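Local coordinates for d-3-phosphoglycerate dehydrogenase oxidoreductase protein (Ralstonia solanacearum, PDB 3GG9) that probably oxidises D-3-phosphoglycerate with NAD, as a member of the D-isomer specific 2-hydroxyacid dehydrogenase family, at residues Leu3-Leu8 and His27-Phe32; Val49-Leu54 and Leu72-Gln77; Ser141-Thr146 and Arg291-Ile296. All coordinates share one frame; numbering follows the deposited sequence.

In the fold
Contacts 1 and 2 belong to one parallel five-stranded sheet, their centres about 9 Å apart. Strands 4-7 and 51-54 are neighbours in it, probably bonded through Val53 N and Ala6 O at 2.7 Å, so the two contacts run on from each other across four strands in the order 28-31, 4-7, 51-54, 74-77. Contact 3 lies on the opposite side of the chain's centre, at the border of the Rossmann-type sheet of the presumed NAD-binding domain; its centre is about 43 Å from that of contact 1 and about 44 Å from that of contact 2. A bound glycerol lies about 7 Å from the side chain of Val29 in contact 1.

Contact 1 (Leu3-Leu8 and His27-Phe32); sequences LKIAVL and HEVKVF. Unlike the reference sequence in segment 3-8: Leu3 (reference Met).
Ile5, Val7 and Glu28 give up the most surface where strand 4-7 runs parallel to strand 28-31. Ile5 has CG1 beside its own backbone N (chi1 -63°) and an extended end, which carries CD1 obliquely across to His27, 3.6 Å from CB of that residue. Two residues on, Val7 has CG1 anti to the backbone N (chi1 -175°), so that CG2 is the branch that does the touching: it sits 4.1 Å from Val29 CG1 and 4.2 Å from Val31 CG2, and these aliphatic groups pave one face of the sheet. On the face of Lys4 and Ala6, Glu28 stretches out straight, and its OE1 packs 3.7 Å from Lys4 CE. The lysine bends at chi2 and crosses it obliquely; Lys4 NZ stays 4.7 Å from Glu28 OE1, so any attraction between the charges acts without contact.

Between the two faces runs a regular parallel ladder. Ile5 bonds in both directions, its N to Glu28 O at 2.7 Å and its O receiving Lys30 N at 2.9 Å. A side chain adds one more rung at the start: Leu3 N donates to His27 ND1 at 2.9 Å, almost straight (177°) and in the plane of the ring, which implies that ND1 bears no proton. At the far end, Leu8 CD2 lies alongside the Phe32 ring.

Strand 28-31 is outermost in this sheet within the chain. Strand 4-7 has strand 51-54 on its other flank, and helix 306-324 packs against Leu3 and His27 through Ile320, Leu321 and Leu324.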
# COMPACT_ATOMS: atom_id res chain seq x y z
N LEU A 3 21.14 1.22 -36.86
CA LEU A 3 21.17 -0.14 -36.35
C LEU A 3 19.79 -0.76 -36.27
O LEU A 3 18.77 -0.06 -36.15
CB LEU A 3 21.83 -0.18 -34.95
CG LEU A 3 23.26 0.35 -34.74
CD1 LEU A 3 23.66 0.32 -33.28
CD2 LEU A 3 24.28 -0.43 -35.55
N LYS A 4 19.77 -2.09 -36.35
CA LYS A 4 18.61 -2.89 -36.02
C LYS A 4 18.71 -3.12 -34.50
O LYS A 4 19.69 -3.73 -34.02
CB LYS A 4 18.68 -4.20 -36.80
CG LYS A 4 17.36 -4.72 -37.33
CD LYS A 4 16.81 -5.85 -36.48
CE LYS A 4 15.52 -6.41 -37.06
NZ LYS A 4 14.79 -7.23 -36.05
N ILE A 5 17.74 -2.59 -33.75
CA ILE A 5 17.74 -2.64 -32.28
C ILE A 5 16.55 -3.44 -31.77
O ILE A 5 15.44 -3.32 -32.30
CB ILE A 5 17.74 -1.20 -31.68
CG1 ILE A 5 19.01 -0.47 -32.08
CG2 ILE A 5 17.55 -1.22 -30.14
CD1 ILE A 5 19.03 1.00 -31.73
N ALA A 6 16.80 -4.29 -30.78
CA ALA A 6 15.72 -4.98 -30.10
C ALA A 6 15.76 -4.72 -28.60
O ALA A 6 16.83 -4.69 -27.98
CB ALA A 6 15.77 -6.47 -30.37
N VAL A 7 14.57 -4.51 -28.03
CA VAL A 7 14.37 -4.39 -26.60
C VAL A 7 13.56 -5.61 -26.17
O VAL A 7 12.48 -5.87 -26.70
CB VAL A 7 13.55 -3.13 -26.21
CG1 VAL A 7 13.49 -3.01 -24.68
CG2 VAL A 7 14.12 -1.84 -26.84
N LEU A 8 14.08 -6.35 -25.20
CA LEU A 8 13.46 -7.59 -24.75
C LEU A 8 12.59 -7.40 -23.51
O LEU A 8 12.80 -6.46 -22.74
CB LEU A 8 14.57 -8.59 -24.43
CG LEU A 8 15.45 -9.07 -25.59
CD1 LEU A 8 16.37 -10.15 -25.09
CD2 LEU A 8 14.58 -9.60 -26.74
N HIS A 27 17.09 4.76 -35.92
CA HIS A 27 17.28 3.30 -35.89
C HIS A 27 15.98 2.58 -36.01
O HIS A 27 14.92 3.17 -35.79
CB HIS A 27 17.98 2.87 -34.60
CG HIS A 27 19.25 3.63 -34.34
ND1 HIS A 27 20.44 3.29 -34.94
CD2 HIS A 27 19.49 4.74 -33.62
CE1 HIS A 27 21.37 4.15 -34.58
NE2 HIS A 27 20.82 5.04 -33.77
N GLU A 28 16.06 1.30 -36.36
CA GLU A 28 14.90 0.43 -36.43
C GLU A 28 14.81 -0.36 -35.12
O GLU A 28 15.72 -1.13 -34.79
CB GLU A 28 15.05 -0.49 -37.64
CG GLU A 28 13.92 -1.47 -37.87
CD GLU A 28 14.23 -2.46 -39.00
OE1 GLU A 28 13.82 -3.63 -38.88
OE2 GLU A 28 14.91 -2.07 -39.98
N VAL A 29 13.73 -0.16 -34.37
CA VAL A 29 13.57 -0.73 -33.02
C VAL A 29 12.38 -1.66 -32.95
O VAL A 29 11.27 -1.29 -33.34
CB VAL A 29 13.40 0.36 -31.93
CG1 VAL A 29 13.46 -0.25 -30.51
CG2 VAL A 29 14.45 1.42 -32.07
N LYS A 30 12.61 -2.87 -32.47
CA LYS A 30 11.54 -3.81 -32.18
C LYS A 30 11.50 -4.04 -30.66
O LYS A 30 12.52 -4.36 -30.05
CB LYS A 30 11.75 -5.13 -32.92
CG LYS A 30 10.62 -6.16 -32.74
CD LYS A 30 9.28 -5.60 -33.20
CE LYS A 30 8.11 -6.22 -32.44
NZ LYS A 30 7.70 -7.53 -33.01
N VAL A 31 10.34 -3.85 -30.06
CA VAL A 31 10.18 -4.12 -28.64
C VAL A 31 9.35 -5.39 -28.52
O VAL A 31 8.27 -5.49 -29.09
CB VAL A 31 9.46 -2.97 -27.91
CG1 VAL A 31 9.37 -3.27 -26.41
CG2 VAL A 31 10.17 -1.61 -28.15
N PHE A 32 9.87 -6.36 -27.78
CA PHE A 32 9.10 -7.58 -27.53
C PHE A 32 8.38 -7.46 -26.19
O PHE A 32 8.91 -6.84 -25.26
CB PHE A 32 10.02 -8.81 -27.56
CG PHE A 32 10.62 -9.06 -28.91
CD1 PHE A 32 11.89 -8.57 -29.23
CD2 PHE A 32 9.89 -9.75 -29.89
CE1 PHE A 32 12.43 -8.78 -30.50
CE2 PHE A 32 10.43 -9.96 -31.16
CZ PHE A 32 11.69 -9.47 -31.47

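Contact 2 (Val49-Leu54 and Leu72-Gln77); sequences VEALVL and LKIISQ. Unlike the reference sequence in segment 49-54: Leu52 (reference Ile).
Glu50 and Lys73 both set CG beside the backbone N (chi1 -52° and -64°), so their side chains run alongside each other in the same direction. The glutamate continues extended while the lysine bends at chi3 and chi4, and the tips meet in a salt bridge, Lys73 NZ to Glu50 OE1 at 3.2 Å, whose hydrogen bond is weak. The other carboxylate oxygen, OE2, takes the backbone N of Lys4 on the neighbouring strand. Further along, Leu54 (chi1 -62°) swings CD1 obliquely over to Ile75 CG2 at 3.7 Å, and its CB lies 3.6 Å from Gln77 OE1; the amide nitrogen of that glutamine is held by Arg56 O.

The backbone at Glu50 is gripped twice. Its O accepts Lys73 N at 2.8 Å on a lone pair and Ile74 N at 3.1 Å nearly along the C=O axis, while Leu72 CD1 lies against the same oxygen at 3.5 Å. From there the parallel ladder alternates normally, with Ser76 N on Leu52 O at 2.8 Å, close to the carbonyl axis. Leu52 N and Leu54 N, by contrast, approach Ile74 O and Ser76 O from above the carbonyl planes. Ser76 OG turns to Ala316 O of helix 306-324, which covers the face bearing Val53, Ile74 and Ser76.

Strands 51-54 and 74-77, with helix 63-66 between them, form a beta-alpha-beta unit. Together with the 2-1-3-4-5 strand order, it is consistent with the flavodoxin-like substrate-binding domain of the D-2-hydroxyacid dehydrogenases.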
# COMPACT_ATOMS: atom_id res chain seq x y z
N VAL A 49 19.56 -8.54 -35.13
CA VAL A 49 19.81 -7.30 -34.38
C VAL A 49 21.28 -7.06 -34.12
O VAL A 49 22.03 -7.97 -33.82
CB VAL A 49 18.91 -7.13 -33.08
CG1 VAL A 49 17.70 -8.05 -33.12
CG2 VAL A 49 19.70 -7.28 -31.79
N GLU A 50 21.69 -5.81 -34.27
CA GLU A 50 23.04 -5.42 -34.00
C GLU A 50 23.15 -4.86 -32.59
O GLU A 50 24.23 -4.89 -32.00
CB GLU A 50 23.48 -4.38 -35.03
CG GLU A 50 23.26 -4.81 -36.47
CD GLU A 50 23.13 -3.64 -37.41
OE1 GLU A 50 24.17 -3.01 -37.73
OE2 GLU A 50 21.99 -3.33 -37.82
N ALA A 51 22.05 -4.34 -32.06
CA ALA A 51 22.05 -3.79 -30.68
C ALA A 51 20.89 -4.31 -29.87
O ALA A 51 19.74 -4.27 -30.29
CB ALA A 51 22.08 -2.26 -30.68
N LEU A 52 21.19 -4.79 -28.67
CA LEU A 52 20.19 -5.41 -27.83
C LEU A 52 20.09 -4.59 -26.57
O LEU A 52 21.10 -4.33 -25.92
CB LEU A 52 20.62 -6.85 -27.51
CG LEU A 52 19.63 -7.93 -27.13
CD1 LEU A 52 18.45 -8.01 -28.08
CD2 LEU A 52 20.39 -9.24 -27.11
N VAL A 53 18.88 -4.15 -26.24
CA VAL A 53 18.62 -3.49 -24.97
C VAL A 53 17.96 -4.49 -24.00
O VAL A 53 16.91 -5.07 -24.31
CB VAL A 53 17.76 -2.22 -25.11
CG1 VAL A 53 17.52 -1.56 -23.73
CG2 VAL A 53 18.45 -1.24 -26.07
N LEU A 54 18.61 -4.68 -22.86
CA LEU A 54 18.11 -5.58 -21.82
C LEU A 54 17.49 -4.78 -20.68
O LEU A 54 18.03 -3.75 -20.25
CB LEU A 54 19.24 -6.46 -21.28
CG LEU A 54 19.96 -7.42 -22.24
CD1 LEU A 54 21.01 -8.24 -21.51
CD2 LEU A 54 18.96 -8.35 -22.93
N LEU A 72 25.41 -9.43 -33.70
CA LEU A 72 25.35 -8.63 -32.47
C LEU A 72 26.64 -7.88 -32.20
O LEU A 72 27.72 -8.48 -32.17
CB LEU A 72 25.03 -9.51 -31.25
CG LEU A 72 24.86 -8.74 -29.92
CD1 LEU A 72 23.68 -7.76 -30.01
CD2 LEU A 72 24.67 -9.69 -28.75
N LYS A 73 26.52 -6.57 -32.00
CA LYS A 73 27.68 -5.71 -31.74
C LYS A 73 27.64 -5.06 -30.36
O LYS A 73 28.69 -4.80 -29.76
CB LYS A 73 27.77 -4.62 -32.81
CG LYS A 73 28.03 -5.15 -34.22
CD LYS A 73 28.30 -4.03 -35.20
CE LYS A 73 27.05 -3.60 -35.93
NZ LYS A 73 27.35 -3.25 -37.35
N ILE A 74 26.43 -4.77 -29.87
CA ILE A 74 26.21 -4.03 -28.63
C ILE A 74 25.13 -4.69 -27.77
O ILE A 74 24.07 -5.06 -28.27
CB ILE A 74 25.77 -2.56 -28.94
CG1 ILE A 74 26.91 -1.79 -29.61
CG2 ILE A 74 25.30 -1.84 -27.67
CD1 ILE A 74 26.44 -0.55 -30.44
N ILE A 75 25.41 -4.85 -26.48
CA ILE A 75 24.37 -5.08 -25.49
C ILE A 75 24.35 -3.85 -24.60
O ILE A 75 25.38 -3.46 -24.03
CB ILE A 75 24.64 -6.34 -24.65
CG1 ILE A 75 24.56 -7.58 -25.54
CG2 ILE A 75 23.60 -6.48 -23.51
CD1 ILE A 75 25.31 -8.77 -24.95
N SER A 76 23.19 -3.21 -24.52
CA SER A 76 23.02 -2.05 -23.65
C SER A 76 22.12 -2.40 -22.47
O SER A 76 20.94 -2.69 -22.65
CB SER A 76 22.46 -0.84 -24.42
OG SER A 76 22.64 0.32 -23.62
N GLN A 77 22.71 -2.37 -21.28
CA GLN A 77 22.07 -2.77 -20.04
C GLN A 77 21.44 -1.58 -19.35
O GLN A 77 22.12 -0.57 -19.10
CB GLN A 77 23.12 -3.37 -19.10
CG GLN A 77 22.58 -3.92 -17.82
CD GLN A 77 21.54 -4.97 -18.09
OE1 GLN A 77 21.80 -5.96 -18.76
NE2 GLN A 77 20.33 -4.74 -17.61

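Contact 3 (Ser141-Thr146 and Arg291-Ile296); sequences SGLKST and RMENCI
The carboxylate of Glu293 offers a face to the 141-146 loop: Leu143 N donates to OE1 at 2.9 Å from well above the plane (49° out of it), and Leu143 CA comes within 3.4 Å of OE2. The other flat group, the Asn294 amide, turns away and gives ND2 to Gly271 O. Both residues are the central pair of a type I beta turn, Met292 to Cys295, closed by Cys295 N on Met292 O and leading into strand 295-297 at the border of the Rossmann-type sheet.

Glu293 holds CG in the crowded position between backbone N and carbonyl carbon (chi1 68°), then runs out extended to the loop. Leu143 slides past it in the opposite direction, and its CD2 rests 3.8 Å from both Glu293 CG and Asn294 CB. Met272 of the adjoining strand touches the same leucine. Nearby, Ser141 OG bonds to Gln12 of the second subunit, placing the loop beside the dimer interface.

Two waters also bridge the Glu293 carboxylate to the loop: one accepts from Lys144 N and donates to Glu293 OE2, while the other donates to Ser141 O at 2.6 Å and to Glu293 OE1 at 3.0 Å.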
# COMPACT_ATOMS: atom_id res chain seq x y z
N SER A 141 -11.15 -10.12 5.35
CA SER A 141 -9.81 -10.26 4.79
C SER A 141 -9.31 -11.69 4.85
O SER A 141 -8.15 -11.96 4.52
CB SER A 141 -8.84 -9.36 5.54
OG SER A 141 -8.93 -9.61 6.94
N GLY A 142 -10.17 -12.62 5.27
CA GLY A 142 -9.74 -14.00 5.55
C GLY A 142 -8.85 -14.06 6.77
O GLY A 142 -9.10 -13.37 7.77
N LEU A 143 -7.81 -14.89 6.71
CA LEU A 143 -6.77 -15.00 7.75
C LEU A 143 -7.31 -15.40 9.15
O LEU A 143 -6.72 -15.05 10.18
CB LEU A 143 -5.91 -13.71 7.82
CG LEU A 143 -5.24 -13.29 6.49
CD1 LEU A 143 -4.94 -11.80 6.46
CD2 LEU A 143 -3.97 -14.08 6.27
N LYS A 144 -8.41 -16.15 9.15
CA LYS A 144 -9.07 -16.53 10.40
C LYS A 144 -8.88 -18.00 10.79
O LYS A 144 -9.62 -18.53 11.62
CB LYS A 144 -10.55 -16.11 10.40
CG LYS A 144 -11.36 -16.51 9.19
CD LYS A 144 -12.77 -15.94 9.30
CE LYS A 144 -13.58 -16.18 8.03
NZ LYS A 144 -13.99 -17.61 7.88
N SER A 145 -7.88 -18.63 10.19
CA SER A 145 -7.49 -20.00 10.50
C SER A 145 -7.04 -20.16 11.95
O SER A 145 -6.51 -19.22 12.55
CB SER A 145 -6.39 -20.47 9.54
OG SER A 145 -5.63 -21.51 10.12
N THR A 146 -7.26 -21.36 12.50
CA THR A 146 -6.92 -21.69 13.90
C THR A 146 -5.41 -21.69 14.17
O THR A 146 -4.98 -21.49 15.30
CB THR A 146 -7.52 -23.05 14.34
OG1 THR A 146 -7.42 -24.01 13.27
CG2 THR A 146 -8.98 -22.89 14.75
N ARG A 291 -1.03 -19.04 -3.92
CA ARG A 291 -2.21 -19.70 -3.36
C ARG A 291 -2.28 -19.63 -1.83
O ARG A 291 -3.11 -20.29 -1.21
CB ARG A 291 -2.29 -21.15 -3.86
CG ARG A 291 -2.27 -21.22 -5.38
CD ARG A 291 -2.51 -22.63 -5.89
NE ARG A 291 -1.37 -23.52 -5.68
CZ ARG A 291 -0.28 -23.58 -6.45
NH1 ARG A 291 0.66 -24.46 -6.16
NH2 ARG A 291 -0.13 -22.78 -7.51
N MET A 292 -1.40 -18.82 -1.23
CA MET A 292 -1.38 -18.57 0.21
C MET A 292 -1.94 -17.19 0.56
O MET A 292 -1.40 -16.17 0.13
CB MET A 292 0.05 -18.70 0.74
CG MET A 292 0.51 -20.15 0.95
SD MET A 292 2.20 -20.34 1.59
CE MET A 292 2.97 -21.03 0.19
N GLU A 293 -3.02 -17.18 1.35
CA GLU A 293 -3.69 -15.94 1.78
C GLU A 293 -2.79 -15.02 2.63
O GLU A 293 -2.98 -13.80 2.64
CB GLU A 293 -4.99 -16.26 2.54
CG GLU A 293 -4.80 -16.94 3.90
CD GLU A 293 -6.08 -17.00 4.74
OE1 GLU A 293 -7.11 -16.37 4.37
OE2 GLU A 293 -6.05 -17.68 5.79
N ASN A 294 -1.81 -15.62 3.31
CA ASN A 294 -0.82 -14.84 4.09
C ASN A 294 0.49 -14.54 3.34
O ASN A 294 1.51 -14.25 3.95
CB ASN A 294 -0.53 -15.50 5.45
CG ASN A 294 -0.01 -16.92 5.31
OD1 ASN A 294 -0.31 -17.61 4.33
ND2 ASN A 294 0.76 -17.36 6.29
N CYS A 295 0.45 -14.61 2.01
CA CYS A 295 1.51 -14.01 1.19
C CYS A 295 0.89 -13.03 0.21
O CYS A 295 -0.10 -13.33 -0.43
CB CYS A 295 2.35 -15.05 0.44
SG CYS A 295 4.00 -14.44 -0.08
N ILE A 296 1.47 -11.84 0.13
CA ILE A 296 1.14 -10.90 -0.94
C ILE A 296 2.31 -10.90 -1.92
O ILE A 296 3.44 -10.61 -1.54
CB ILE A 296 0.84 -9.51 -0.35
CG1 ILE A 296 -0.48 -9.57 0.44
CG2 ILE A 296 0.79 -8.44 -1.46
CD1 ILE A 296 -0.63 -8.54 1.48
O HOH W 1 -7.50 -13.82 2.79
O HOH W 2 -9.01 -18.14 6.60